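Local coordinates for TCP pilus virulence regulatory protein (Vibrio cholerae, PDB 4MLO) that probably activates transcription of virulence genes as an AraC-family DNA-binding regulator whose cupin-like domain takes part in holding a bound fatty acid, palmitoleic acid, at residues M103-Y108 with K154-Y159; D88-S93 with V146-F151; L216-R221 with V248-T253; T253-K256 with N260-P263; K62-Q67 with D169-I174. All coordinates share one frame; numbering follows the deposited sequence.

Contact 1: M103-Y108 with K154-Y159; sequences MIRNLY and KVEKKY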
# COMPACT_ATOMS: atom_id res chain seq x y z
N MET A 103 -21.45 11.39 9.57
CA MET A 103 -21.27 12.50 10.52
C MET A 103 -20.07 12.25 11.41
O MET A 103 -19.32 13.19 11.73
CB MET A 103 -22.51 12.69 11.40
CG MET A 103 -22.32 13.70 12.55
SD MET A 103 -23.45 13.47 13.93
CE MET A 103 -22.87 11.93 14.65
N ILE A 104 -19.89 11.00 11.85
CA ILE A 104 -18.75 10.63 12.67
C ILE A 104 -17.45 10.86 11.90
O ILE A 104 -16.48 11.44 12.42
CB ILE A 104 -18.87 9.16 13.11
CG1 ILE A 104 -20.16 8.93 13.90
CG2 ILE A 104 -17.65 8.75 13.95
CD1 ILE A 104 -20.50 7.46 14.11
N ARG A 105 -17.41 10.41 10.66
CA ARG A 105 -16.15 10.39 9.93
C ARG A 105 -15.76 11.78 9.42
O ARG A 105 -14.58 12.08 9.28
CB ARG A 105 -16.24 9.37 8.80
CG ARG A 105 -16.44 7.97 9.34
CD ARG A 105 -16.53 6.91 8.28
NE ARG A 105 -15.22 6.63 7.67
CZ ARG A 105 -14.90 6.88 6.40
NH1 ARG A 105 -15.77 7.43 5.56
NH2 ARG A 105 -13.68 6.56 5.97
N ASN A 106 -16.75 12.64 9.14
CA ASN A 106 -16.43 14.01 8.73
C ASN A 106 -15.70 14.78 9.82
O ASN A 106 -15.06 15.80 9.51
CB ASN A 106 -17.70 14.76 8.34
CG ASN A 106 -18.17 14.39 6.96
OD1 ASN A 106 -17.39 13.90 6.13
ND2 ASN A 106 -19.45 14.63 6.69
N LEU A 107 -15.75 14.33 11.07
CA LEU A 107 -14.98 14.96 12.13
C LEU A 107 -13.51 14.52 12.15
O LEU A 107 -12.68 15.18 12.78
CB LEU A 107 -15.63 14.66 13.48
CG LEU A 107 -17.00 15.33 13.68
CD1 LEU A 107 -17.70 14.85 14.95
CD2 LEU A 107 -16.84 16.83 13.74
N TYR A 108 -13.17 13.42 11.49
CA TYR A 108 -11.82 12.88 11.52
C TYR A 108 -10.87 13.64 10.59
O TYR A 108 -11.27 14.17 9.55
CB TYR A 108 -11.85 11.41 11.10
CG TYR A 108 -12.57 10.44 12.03
CD1 TYR A 108 -12.81 10.76 13.37
CD2 TYR A 108 -13.00 9.20 11.56
CE1 TYR A 108 -13.44 9.86 14.22
CE2 TYR A 108 -13.63 8.29 12.42
CZ TYR A 108 -13.85 8.63 13.74
OH TYR A 108 -14.48 7.75 14.60
N LYS A 154 -12.68 0.98 13.86
CA LYS A 154 -12.02 1.18 15.16
C LYS A 154 -10.61 1.74 14.99
O LYS A 154 -10.17 2.52 15.84
CB LYS A 154 -12.03 -0.11 15.99
CG LYS A 154 -11.38 -1.33 15.39
CD LYS A 154 -11.76 -2.55 16.22
CE LYS A 154 -11.06 -3.81 15.74
NZ LYS A 154 -11.51 -5.03 16.48
N VAL A 155 -9.92 1.40 13.90
CA VAL A 155 -8.64 2.06 13.60
C VAL A 155 -8.84 3.56 13.37
O VAL A 155 -8.07 4.39 13.86
CB VAL A 155 -7.95 1.41 12.39
CG1 VAL A 155 -6.66 2.14 12.03
CG2 VAL A 155 -7.67 -0.04 12.70
N GLU A 156 -9.87 3.93 12.59
CA GLU A 156 -10.11 5.35 12.36
C GLU A 156 -10.42 6.07 13.66
O GLU A 156 -9.96 7.20 13.88
CB GLU A 156 -11.23 5.54 11.34
CG GLU A 156 -10.86 5.09 9.91
CD GLU A 156 -11.93 5.43 8.89
OE1 GLU A 156 -13.10 5.62 9.31
OE2 GLU A 156 -11.59 5.52 7.68
N LYS A 157 -11.22 5.45 14.53
CA LYS A 157 -11.58 6.09 15.79
C LYS A 157 -10.36 6.25 16.68
O LYS A 157 -10.19 7.29 17.32
CB LYS A 157 -12.67 5.29 16.50
CG LYS A 157 -13.14 5.87 17.86
CD LYS A 157 -14.24 5.01 18.44
CE LYS A 157 -14.55 5.33 19.91
NZ LYS A 157 -14.89 6.75 20.11
N LYS A 158 -9.48 5.24 16.73
CA LYS A 158 -8.28 5.34 17.56
C LYS A 158 -7.45 6.56 17.18
O LYS A 158 -6.93 7.26 18.05
CB LYS A 158 -7.45 4.07 17.44
CG LYS A 158 -6.01 4.18 17.95
CD LYS A 158 -5.21 2.92 17.63
CE LYS A 158 -3.78 3.07 18.11
NZ LYS A 158 -3.02 1.83 17.84
N TYR A 159 -7.31 6.83 15.88
CA TYR A 159 -6.49 7.93 15.39
C TYR A 159 -7.31 9.18 15.06
O TYR A 159 -6.72 10.19 14.67
CB TYR A 159 -5.71 7.50 14.14
CG TYR A 159 -4.59 6.53 14.44
CD1 TYR A 159 -3.32 6.98 14.77
CD2 TYR A 159 -4.81 5.16 14.39
CE1 TYR A 159 -2.31 6.08 15.03
CE2 TYR A 159 -3.81 4.26 14.66
CZ TYR A 159 -2.57 4.72 14.98
OH TYR A 159 -1.58 3.81 15.23

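Contact 2: D88-S93 with V146-F151; sequences DSFIRS and VFFSGF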
# COMPACT_ATOMS: atom_id res chain seq x y z
N ASP A 88 -10.06 -2.70 -4.94
CA ASP A 88 -10.98 -1.58 -4.96
C ASP A 88 -12.42 -2.07 -4.92
O ASP A 88 -13.28 -1.46 -4.27
CB ASP A 88 -10.75 -0.73 -6.21
CG ASP A 88 -9.42 0.03 -6.18
OD1 ASP A 88 -8.95 0.38 -5.07
OD2 ASP A 88 -8.85 0.31 -7.28
N SER A 89 -12.70 -3.18 -5.59
CA SER A 89 -14.08 -3.68 -5.61
C SER A 89 -14.55 -4.08 -4.20
O SER A 89 -15.70 -3.83 -3.83
CB SER A 89 -14.22 -4.83 -6.61
OG SER A 89 -13.47 -5.98 -6.24
N PHE A 90 -13.67 -4.67 -3.39
CA PHE A 90 -14.06 -4.99 -2.03
C PHE A 90 -14.27 -3.72 -1.21
O PHE A 90 -15.26 -3.61 -0.48
CB PHE A 90 -13.02 -5.89 -1.34
CG PHE A 90 -13.39 -6.23 0.09
CD1 PHE A 90 -12.91 -5.47 1.15
CD2 PHE A 90 -14.26 -7.28 0.38
CE1 PHE A 90 -13.27 -5.75 2.47
CE2 PHE A 90 -14.63 -7.57 1.69
CZ PHE A 90 -14.14 -6.80 2.74
N ILE A 91 -13.38 -2.73 -1.36
CA ILE A 91 -13.55 -1.47 -0.64
C ILE A 91 -14.88 -0.83 -1.03
O ILE A 91 -15.63 -0.35 -0.16
CB ILE A 91 -12.36 -0.53 -0.93
CG1 ILE A 91 -11.06 -1.16 -0.42
CG2 ILE A 91 -12.56 0.81 -0.31
CD1 ILE A 91 -10.97 -1.40 1.10
N ARG A 92 -15.21 -0.81 -2.32
CA ARG A 92 -16.47 -0.21 -2.74
C ARG A 92 -17.66 -0.92 -2.09
O ARG A 92 -18.65 -0.28 -1.74
CB ARG A 92 -16.59 -0.24 -4.27
N SER A 93 -17.56 -2.23 -1.87
CA SER A 93 -18.65 -2.96 -1.23
C SER A 93 -18.81 -2.61 0.24
O SER A 93 -19.83 -2.98 0.85
CB SER A 93 -18.44 -4.47 -1.40
OG SER A 93 -17.62 -5.01 -0.37
N VAL A 146 -18.52 -7.08 7.15
CA VAL A 146 -18.73 -6.63 8.52
C VAL A 146 -17.41 -6.59 9.27
O VAL A 146 -17.12 -5.63 10.01
CB VAL A 146 -19.75 -7.54 9.24
CG1 VAL A 146 -19.85 -7.19 10.72
CG2 VAL A 146 -21.12 -7.39 8.58
N PHE A 147 -16.58 -7.62 9.10
CA PHE A 147 -15.29 -7.66 9.79
C PHE A 147 -14.41 -6.47 9.41
O PHE A 147 -13.91 -5.74 10.28
CB PHE A 147 -14.56 -8.97 9.48
CG PHE A 147 -13.22 -9.07 10.14
CD1 PHE A 147 -13.10 -9.57 11.42
CD2 PHE A 147 -12.08 -8.62 9.50
CE1 PHE A 147 -11.87 -9.65 12.04
CE2 PHE A 147 -10.86 -8.69 10.12
CZ PHE A 147 -10.77 -9.21 11.40
N PHE A 148 -14.25 -6.23 8.11
CA PHE A 148 -13.33 -5.19 7.65
C PHE A 148 -13.88 -3.78 7.83
O PHE A 148 -13.12 -2.87 8.15
CB PHE A 148 -12.94 -5.45 6.20
CG PHE A 148 -11.84 -6.45 6.06
CD1 PHE A 148 -10.52 -6.05 6.20
CD2 PHE A 148 -12.12 -7.79 5.83
CE1 PHE A 148 -9.47 -6.98 6.07
CE2 PHE A 148 -11.08 -8.73 5.71
CZ PHE A 148 -9.77 -8.33 5.83
N SER A 149 -15.20 -3.57 7.67
CA SER A 149 -15.72 -2.25 8.01
C SER A 149 -15.55 -1.96 9.50
O SER A 149 -15.17 -0.85 9.88
CB SER A 149 -17.19 -2.12 7.58
OG SER A 149 -18.00 -3.12 8.16
N GLY A 150 -15.81 -2.94 10.36
CA GLY A 150 -15.64 -2.71 11.79
C GLY A 150 -14.18 -2.51 12.17
O GLY A 150 -13.85 -1.69 13.03
N PHE A 151 -13.28 -3.25 11.51
CA PHE A 151 -11.84 -3.12 11.78
C PHE A 151 -11.35 -1.73 11.40
O PHE A 151 -10.70 -1.04 12.20
CB PHE A 151 -11.08 -4.20 11.01
CG PHE A 151 -9.65 -4.39 11.48
CD1 PHE A 151 -9.34 -5.33 12.43
CD2 PHE A 151 -8.64 -3.60 10.98
CE1 PHE A 151 -8.03 -5.49 12.86
CE2 PHE A 151 -7.35 -3.75 11.42
CZ PHE A 151 -7.05 -4.69 12.36

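Contact 3: L216-R221 with V248-T253; sequences LINSIR and VSYFST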
# COMPACT_ATOMS: atom_id res chain seq x y z
N LEU A 216 6.56 11.30 -8.60
CA LEU A 216 5.24 10.70 -8.52
C LEU A 216 5.01 9.70 -9.64
O LEU A 216 4.54 8.58 -9.40
CB LEU A 216 4.16 11.77 -8.58
CG LEU A 216 2.74 11.19 -8.63
CD1 LEU A 216 2.44 10.46 -7.33
CD2 LEU A 216 1.72 12.27 -8.90
N ILE A 217 5.24 10.11 -10.90
CA ILE A 217 4.96 9.21 -12.02
C ILE A 217 5.81 7.95 -11.90
O ILE A 217 5.31 6.83 -12.06
CB ILE A 217 5.20 9.91 -13.37
CG1 ILE A 217 4.35 11.19 -13.46
CG2 ILE A 217 4.95 8.92 -14.54
CD1 ILE A 217 2.84 10.97 -13.40
N ASN A 218 7.08 8.12 -11.55
CA ASN A 218 7.94 6.95 -11.42
C ASN A 218 7.47 6.02 -10.30
O ASN A 218 7.52 4.79 -10.44
CB ASN A 218 9.36 7.42 -11.15
CG ASN A 218 10.10 7.88 -12.40
OD1 ASN A 218 9.68 7.63 -13.51
ND2 ASN A 218 11.23 8.53 -12.20
N SER A 219 6.97 6.59 -9.21
CA SER A 219 6.49 5.76 -8.10
C SER A 219 5.28 4.94 -8.50
O SER A 219 5.19 3.76 -8.17
CB SER A 219 6.20 6.63 -6.86
OG SER A 219 4.96 7.33 -6.90
N ILE A 220 4.33 5.53 -9.23
CA ILE A 220 3.17 4.79 -9.71
C ILE A 220 3.60 3.69 -10.68
O ILE A 220 3.08 2.56 -10.63
CB ILE A 220 2.16 5.75 -10.33
CG1 ILE A 220 1.65 6.74 -9.27
CG2 ILE A 220 0.98 4.97 -11.01
CD1 ILE A 220 0.86 7.87 -9.88
N ARG A 221 4.59 3.99 -11.53
CA ARG A 221 5.11 2.99 -12.47
C ARG A 221 5.83 1.85 -11.76
O ARG A 221 5.72 0.70 -12.19
CB ARG A 221 6.04 3.65 -13.48
CG ARG A 221 5.30 4.56 -14.48
CD ARG A 221 6.25 5.17 -15.52
NE ARG A 221 5.45 5.81 -16.59
CZ ARG A 221 5.83 6.82 -17.34
NH1 ARG A 221 7.01 7.39 -17.21
NH2 ARG A 221 4.96 7.30 -18.25
N VAL A 248 15.40 -0.25 -19.66
CA VAL A 248 15.65 -1.16 -18.54
C VAL A 248 16.53 -0.52 -17.49
O VAL A 248 16.31 -0.69 -16.28
CB VAL A 248 16.28 -2.46 -19.06
CG1 VAL A 248 16.76 -3.32 -17.88
CG2 VAL A 248 15.25 -3.19 -19.88
N SER A 249 17.52 0.25 -17.92
CA SER A 249 18.42 0.87 -16.95
C SER A 249 17.69 1.87 -16.09
O SER A 249 17.91 1.96 -14.89
CB SER A 249 19.60 1.52 -17.68
OG SER A 249 20.42 0.54 -18.28
N TYR A 250 16.78 2.63 -16.69
CA TYR A 250 16.00 3.60 -15.92
C TYR A 250 15.11 2.90 -14.91
O TYR A 250 15.09 3.25 -13.72
CB TYR A 250 15.17 4.44 -16.90
CG TYR A 250 14.60 5.71 -16.33
CD1 TYR A 250 15.01 6.95 -16.80
CD2 TYR A 250 13.61 5.68 -15.38
CE1 TYR A 250 14.48 8.12 -16.28
CE2 TYR A 250 13.08 6.87 -14.84
CZ TYR A 250 13.52 8.05 -15.29
OH TYR A 250 12.99 9.19 -14.75
N PHE A 251 14.37 1.89 -15.37
CA PHE A 251 13.57 1.05 -14.49
C PHE A 251 14.39 0.51 -13.33
O PHE A 251 13.99 0.66 -12.17
CB PHE A 251 12.99 -0.11 -15.29
CG PHE A 251 12.40 -1.21 -14.43
CD1 PHE A 251 11.36 -0.95 -13.57
CD2 PHE A 251 12.88 -2.53 -14.52
CE1 PHE A 251 10.78 -1.97 -12.82
CE2 PHE A 251 12.31 -3.49 -13.78
CZ PHE A 251 11.27 -3.23 -12.93
N SER A 252 15.52 -0.12 -13.62
CA SER A 252 16.33 -0.72 -12.56
C SER A 252 16.77 0.31 -11.54
O SER A 252 16.75 0.05 -10.33
CB SER A 252 17.57 -1.41 -13.15
OG SER A 252 17.20 -2.39 -14.09
N THR A 253 17.18 1.49 -12.01
CA THR A 253 17.66 2.54 -11.12
C THR A 253 16.56 3.04 -10.17
O THR A 253 16.75 3.15 -8.95
CB THR A 253 18.22 3.70 -11.96
OG1 THR A 253 19.32 3.25 -12.78
CG2 THR A 253 18.76 4.75 -11.04

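Contact 4: T253-K256 with N260-P263; sequences TVFK and NVAP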
# COMPACT_ATOMS: atom_id res chain seq x y z
N THR A 253 17.18 1.49 -12.01
CA THR A 253 17.66 2.54 -11.12
C THR A 253 16.56 3.04 -10.17
O THR A 253 16.75 3.15 -8.95
CB THR A 253 18.22 3.70 -11.96
OG1 THR A 253 19.32 3.25 -12.78
CG2 THR A 253 18.76 4.75 -11.04
N VAL A 254 15.38 3.33 -10.73
CA VAL A 254 14.26 3.74 -9.89
C VAL A 254 13.81 2.62 -8.95
O VAL A 254 13.45 2.88 -7.80
CB VAL A 254 13.10 4.24 -10.79
CG1 VAL A 254 11.92 4.64 -9.93
CG2 VAL A 254 13.58 5.41 -11.65
N PHE A 255 13.79 1.35 -9.41
CA PHE A 255 13.36 0.23 -8.58
C PHE A 255 14.30 0.08 -7.39
O PHE A 255 13.85 -0.05 -6.24
CB PHE A 255 13.29 -1.03 -9.42
CG PHE A 255 12.57 -2.18 -8.76
CD1 PHE A 255 13.22 -2.97 -7.83
CD2 PHE A 255 11.25 -2.43 -9.00
CE1 PHE A 255 12.57 -4.00 -7.21
CE2 PHE A 255 10.58 -3.47 -8.36
CZ PHE A 255 11.26 -4.24 -7.45
N LYS A 256 15.60 0.15 -7.66
CA LYS A 256 16.61 0.07 -6.60
C LYS A 256 16.46 1.19 -5.58
O LYS A 256 16.60 0.96 -4.38
CB LYS A 256 18.01 0.11 -7.23
CG LYS A 256 18.41 -1.16 -7.90
CD LYS A 256 19.64 -0.96 -8.80
CE LYS A 256 20.02 -2.24 -9.48
NZ LYS A 256 21.31 -2.09 -10.22
N ASN A 260 15.20 -0.65 -2.49
CA ASN A 260 16.54 -0.95 -1.98
C ASN A 260 17.04 -2.35 -2.37
O ASN A 260 17.93 -2.90 -1.70
CB ASN A 260 16.57 -0.79 -0.47
CG ASN A 260 17.93 -0.43 0.06
OD1 ASN A 260 18.61 0.51 -0.41
ND2 ASN A 260 18.33 -1.17 1.10
N VAL A 261 16.49 -2.94 -3.43
CA VAL A 261 16.94 -4.20 -4.01
C VAL A 261 16.76 -4.10 -5.51
O VAL A 261 16.03 -3.25 -6.01
CB VAL A 261 16.20 -5.45 -3.46
CG1 VAL A 261 16.32 -5.51 -1.95
CG2 VAL A 261 14.73 -5.44 -3.85
N ALA A 262 17.49 -4.94 -6.24
CA ALA A 262 17.35 -5.02 -7.67
C ALA A 262 16.03 -5.70 -8.03
O ALA A 262 15.51 -6.50 -7.26
CB ALA A 262 18.52 -5.78 -8.28
N PRO A 263 15.47 -5.40 -9.22
CA PRO A 263 14.27 -6.12 -9.66
C PRO A 263 14.42 -7.63 -9.60
O PRO A 263 13.48 -8.32 -9.21
CB PRO A 263 14.06 -5.59 -11.09
CG PRO A 263 14.65 -4.21 -11.06
CD PRO A 263 15.84 -4.29 -10.12

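Contact 5: K62-Q67 with D169-I174; sequences KKNSIQ and DAMEKI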
# COMPACT_ATOMS: atom_id res chain seq x y z
N LYS A 62 -2.40 3.45 3.69
CA LYS A 62 -3.51 4.07 2.98
C LYS A 62 -3.25 4.12 1.48
O LYS A 62 -2.14 4.43 1.02
CB LYS A 62 -3.77 5.48 3.50
CG LYS A 62 -5.04 6.06 2.98
CD LYS A 62 -5.13 7.54 3.27
CE LYS A 62 -5.05 7.81 4.72
NZ LYS A 62 -5.32 9.26 4.95
N LYS A 63 -4.28 3.83 0.70
CA LYS A 63 -4.19 3.92 -0.74
C LYS A 63 -3.83 5.34 -1.14
O LYS A 63 -4.31 6.31 -0.54
CB LYS A 63 -5.53 3.53 -1.38
CG LYS A 63 -5.47 3.44 -2.88
CD LYS A 63 -6.85 3.18 -3.51
CE LYS A 63 -6.71 3.10 -5.01
NZ LYS A 63 -8.02 3.04 -5.73
N ASN A 64 -2.97 5.44 -2.15
CA ASN A 64 -2.46 6.67 -2.77
C ASN A 64 -1.46 7.39 -1.89
O ASN A 64 -1.06 8.50 -2.20
CB ASN A 64 -3.58 7.64 -3.17
CG ASN A 64 -4.44 7.08 -4.27
OD1 ASN A 64 -3.96 6.42 -5.19
ND2 ASN A 64 -5.74 7.29 -4.16
N SER A 65 -1.02 6.77 -0.80
CA SER A 65 0.01 7.40 -0.02
C SER A 65 1.37 7.11 -0.66
O SER A 65 1.52 6.20 -1.46
CB SER A 65 -0.02 6.90 1.43
OG SER A 65 0.22 5.49 1.51
N ILE A 66 2.36 7.90 -0.26
CA ILE A 66 3.75 7.73 -0.70
C ILE A 66 4.55 7.46 0.55
O ILE A 66 4.77 8.37 1.37
CB ILE A 66 4.28 8.97 -1.45
CG1 ILE A 66 3.47 9.23 -2.71
CG2 ILE A 66 5.77 8.80 -1.78
CD1 ILE A 66 3.47 8.13 -3.71
N GLN A 67 5.01 6.22 0.70
CA GLN A 67 5.60 5.75 1.95
C GLN A 67 7.12 5.86 1.96
O GLN A 67 7.79 5.64 0.94
CB GLN A 67 5.18 4.31 2.20
CG GLN A 67 3.67 4.11 2.38
CD GLN A 67 3.17 4.63 3.70
OE1 GLN A 67 3.93 4.78 4.65
NE2 GLN A 67 1.85 4.85 3.80
N ASP A 169 -11.49 12.36 -3.83
CA ASP A 169 -10.22 12.96 -3.45
C ASP A 169 -9.38 13.25 -4.69
O ASP A 169 -9.32 12.44 -5.62
CB ASP A 169 -9.49 11.97 -2.55
CG ASP A 169 -8.17 12.50 -2.06
OD1 ASP A 169 -8.14 13.22 -1.05
OD2 ASP A 169 -7.15 12.18 -2.70
N ALA A 170 -8.70 14.41 -4.68
CA ALA A 170 -7.92 14.83 -5.85
C ALA A 170 -6.72 13.93 -6.11
O ALA A 170 -6.33 13.73 -7.27
CB ALA A 170 -7.43 16.26 -5.69
N MET A 171 -6.13 13.34 -5.06
CA MET A 171 -5.02 12.44 -5.32
C MET A 171 -5.48 11.20 -6.04
O MET A 171 -4.78 10.67 -6.92
CB MET A 171 -4.31 12.05 -4.03
CG MET A 171 -3.07 11.19 -4.26
SD MET A 171 -1.71 12.04 -5.14
CE MET A 171 -0.52 10.69 -5.23
N GLU A 172 -6.65 10.69 -5.67
CA GLU A 172 -7.21 9.54 -6.37
C GLU A 172 -7.50 9.90 -7.83
O GLU A 172 -7.27 9.10 -8.73
CB GLU A 172 -8.46 9.04 -5.65
CG GLU A 172 -9.32 8.09 -6.45
CD GLU A 172 -8.70 6.75 -6.72
OE1 GLU A 172 -7.71 6.38 -6.04
OE2 GLU A 172 -9.22 6.05 -7.61
N LYS A 173 -7.97 11.13 -8.08
CA LYS A 173 -8.20 11.53 -9.47
C LYS A 173 -6.89 11.53 -10.27
O LYS A 173 -6.85 11.06 -11.40
CB LYS A 173 -8.85 12.91 -9.53
CG LYS A 173 -10.31 12.93 -9.11
CD LYS A 173 -10.87 14.34 -9.29
CE LYS A 173 -12.24 14.49 -8.65
NZ LYS A 173 -13.20 13.49 -9.18
N ILE A 174 -5.83 12.09 -9.69
CA ILE A 174 -4.53 12.12 -10.37
C ILE A 174 -4.02 10.71 -10.61
O ILE A 174 -3.64 10.34 -11.72
CB ILE A 174 -3.52 12.93 -9.56
CG1 ILE A 174 -3.94 14.42 -9.44
CG2 ILE A 174 -2.11 12.75 -10.10
CD1 ILE A 174 -3.12 15.16 -8.42
O HOH W 1 -5.78 5.27 -7.77
O HOH W 2 -6.43 9.58 -2.08

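Contact 1: M103-Y108 with K154-Y159
Arg105 takes hold of the carboxylate of Glu156 side-on, with one nitrogen on each oxygen. NE of Arg105 donates to OE1 of Glu156 at 2.9 Å and NH2 of Arg105 to OE2 of Glu156, also at 2.9 Å. Both bonds are nearly straight, at 173° and 171°. Each oxygen uses its syn lone pair, and the guanidinium and carboxylate planes lie only 11° apart, so the two bonds together fix the rotation of both groups. The reach depends on a bend in the arginine chain at chi3, whereas the glutamate runs extended. This bidentate salt bridge ties helix 102-106 to the late turns of helix 141-159 within the cupin-like N-terminal domain, and it also gathers in the chain that follows the second helix. OE2 of Glu156 accepts from the backbone N of Phe163 and of Ile164, while NH2 of Arg105 donates to the Ile164 carbonyl. A buried carboxylate is thereby met by an arginine and two amides, which would be expected to favour its ionised form.

Next to the ion pair, the Tyr108 ring is sandwiched between two carbonyls: Ile104 O lies 3.8 Å above one face and Glu156 O 4.0 Å above the other. Tyr108 CE2 touches Glu156 CB at 3.8 Å, with ring and carboxylate planes almost perpendicular. The hydroxyl rests against CA and CB of Lys157, Tyr108 OH to Lys157 CA 3.5 Å.

Contact 2: D88-S93 with V146-F151
Phe90 of the short helix 88-93 turns its ring edge toward the face of Phe148 on helix 141-159. The pair is an offset edge-to-face stack between two helices of the cupin-like N-terminal domain. Helix 88-93 directly follows strand 79-86, and the aromatic pair joins it to the long helix.

The aromatic geometry is clear: the centroids stand 5.5 Å apart and the planes meet at 81°. The leading atoms are CE1 and CZ of Phe90, and CZ of Phe90 approaches Phe148 CD2 to 3.8 Å. Phe90 extends across the gap because its CG is anti to the backbone N (chi1 179°). Phe148 instead swings CG beside its own backbone N. Phe7 meets both rings at smaller interplanar angles, and Phe147 lays CD2 3.8 Å above one face of the Phe148 ring, near its rim.

The apolar contact continues beyond the ring. Phe148 CB lies in the plane of the Phe90 ring, at its edge, and Leu144 and Leu127 add aliphatic cover to Phe90 and Phe148 respectively. Both phenylalanines are buried.

Across the two segments the contact is apolar. Within helix 88-93, Ser93 turns back on its own helix, where Ser93 OG donates to Phe90 O at 2.7 Å, in the carbonyl plane and on a lone pair, with a C=O...O angle of 132°.

Contact 3: L216-R221 with V248-T253
Asn218 and Tyr250 join helix 213-230 to helix 248-259 through one hydrogen bond, from ND2 of Asn218 to OH of Tyr250 at 3.2 Å. The N-H points almost straight at the oxygen (171°), which lies close to the amide plane. The two flat groups are turned steeply against each other, 70° between amide and ring. The amide arrives at the edge of the ring, where Asn218 OD1 also comes within 3.7 Å of Tyr250 CE2.

The two first torsions differ. Tyr250 has CG anti to the backbone N (chi1 -165°), which carries the ring away from its own helix, so that a long side chain bridges the gap. Asn218 keeps CG beside its backbone N, and its short chain already starts toward the partner helix. The Asn218 and Phe251 CA atoms, the nearest CA pair of the two segments, are 8.7 Å apart.

Hydroxyl conformations within the helices serve their own backbones. Ser252 OG donates to Val248 O and Thr253 OG1 to Ser249 O. The latter carbonyl is gripped from opposite faces of its plane by Thr253 OG1 and Thr253 N.

Segment 248-253 lies in the AraC-family helix-turn-helix region. Phe245, in the loop after helix 236-242, touches Asn218, Arg221 and Tyr250 and meets the Phe251 ring. Phe251 also packs on Ile239 and Ala240 of helix 236-242, while Leu216 and Ile217 of helix 213-230 pack on helix 170-180.

Contact 4: T253-K256 with N260-P263
Phe255 lies against Pro263, its ring roofed by the proline. Pro263 CA stands 4.1 Å from the centroid of the Phe255 ring and 28° off the normal, a CH-pi contact over the face. The proline ring reaches back toward the root of the aromatic side chain, with CG of Pro263 3.7 Å from CG of Phe255. At the edge of the same ring, in its plane, sits Val261 O, 3.4 Å from Phe255 CD1. Having CG anti to the backbone N (chi1 -167°) sends the phenylalanine ring into this corner.

Lys256 buries nearly as much surface, through its chain and backbone. The extended side chain runs alongside Ala262, with CE of Lys256 4.0 Å from Ala262 CB. Lys256 CA makes a CA-H...O contact of 3.4 Å with Val261 O, so this carbonyl faces both Phe255 and Lys256. Lys256 O accepts a weak, bent bond from Asn260 N (2.9 Å, 127°), where the helix ends and Asn260 leaves it with positive phi.

The result is a tight reversal between two helices of the AraC-family helix-turn-helix region. Ala262 holds the N-cap position of the next helix. Val261 starts away from segment 253-256, and its side chain touches the bound palmitoleic acid. Phe255 also packs on Ile222 and Met229 of helix 213-230, and the turn links helix 248-259 to helix 263-271.

Contact 5: K62-Q67 with D169-I174
Asn64 and Glu172 meet with amide and carboxylate planes 40° apart. ND2 of Asn64 donates to OE1 of Glu172 at 2.9 Å and 172°. The acceptor lies exactly in the amide plane, but the bond uses the anti lone pair of OE1, the one turned away from OE2. Glu172 brings that oxygen round by a bend at chi2 (68°). Lys63 comes in fully extended, crossing the glutamate obliquely, and NZ of Lys63 makes a long, weak salt bridge to the same OE1 of Glu172 at 3.4 Å; the stronger partner of Lys63 is Asp88. Alongside, Met171, bent at chi2, rests its CG on Asn64 CB at 3.7 Å.

Asn64 occupies the third position of a type II turn spanning Lys62 to Ser65, with positive phi, and this turn leads into strand 66-73 of the cupin-like domain. It is thus set against the first turn of helix 170-180, where Asp169 is the N-cap and its OD2 takes weak capping bonds from the N atoms of Met171 and Glu172. One water links Asn64 ND2 to Asp169 OD2; another donates to Glu172 OE1 at 2.8 Å and weakly to Asn64 OD1, whose stronger partner is Tyr26 OH. Glu172 OE1 therefore gathers an amide, a water and a weakly held ammonium, a setting that would probably favour a charged carboxylate.

Contacts 1 and 2 share helix 141-159, their centres 16 Å apart, and both lie inside the loop closed by contact 5. Contact 2 reaches contact 5 through a salt bridge, Asp88 OD1 to Lys63 NZ, 2.9 Å. Contact 5 joins the cupin-like part, through 62-67, to helix 170-180, which packs on helix 213-230 of the probable DNA-binding part, Leu216 CD1 of contact 3 lying 3.6 Å from Met171 CE. Contacts 3 and 4 share Thr253, with centres 9 Å apart, and Phe251 CE2 meets Pro263 CG at 3.7 Å. In contact 4 the side chain of Val261 is about 4 Å from the bound palmitoleic acid; in contact 5 the side chain of Lys63 is about 12 Å from the bound palmitoleic acid.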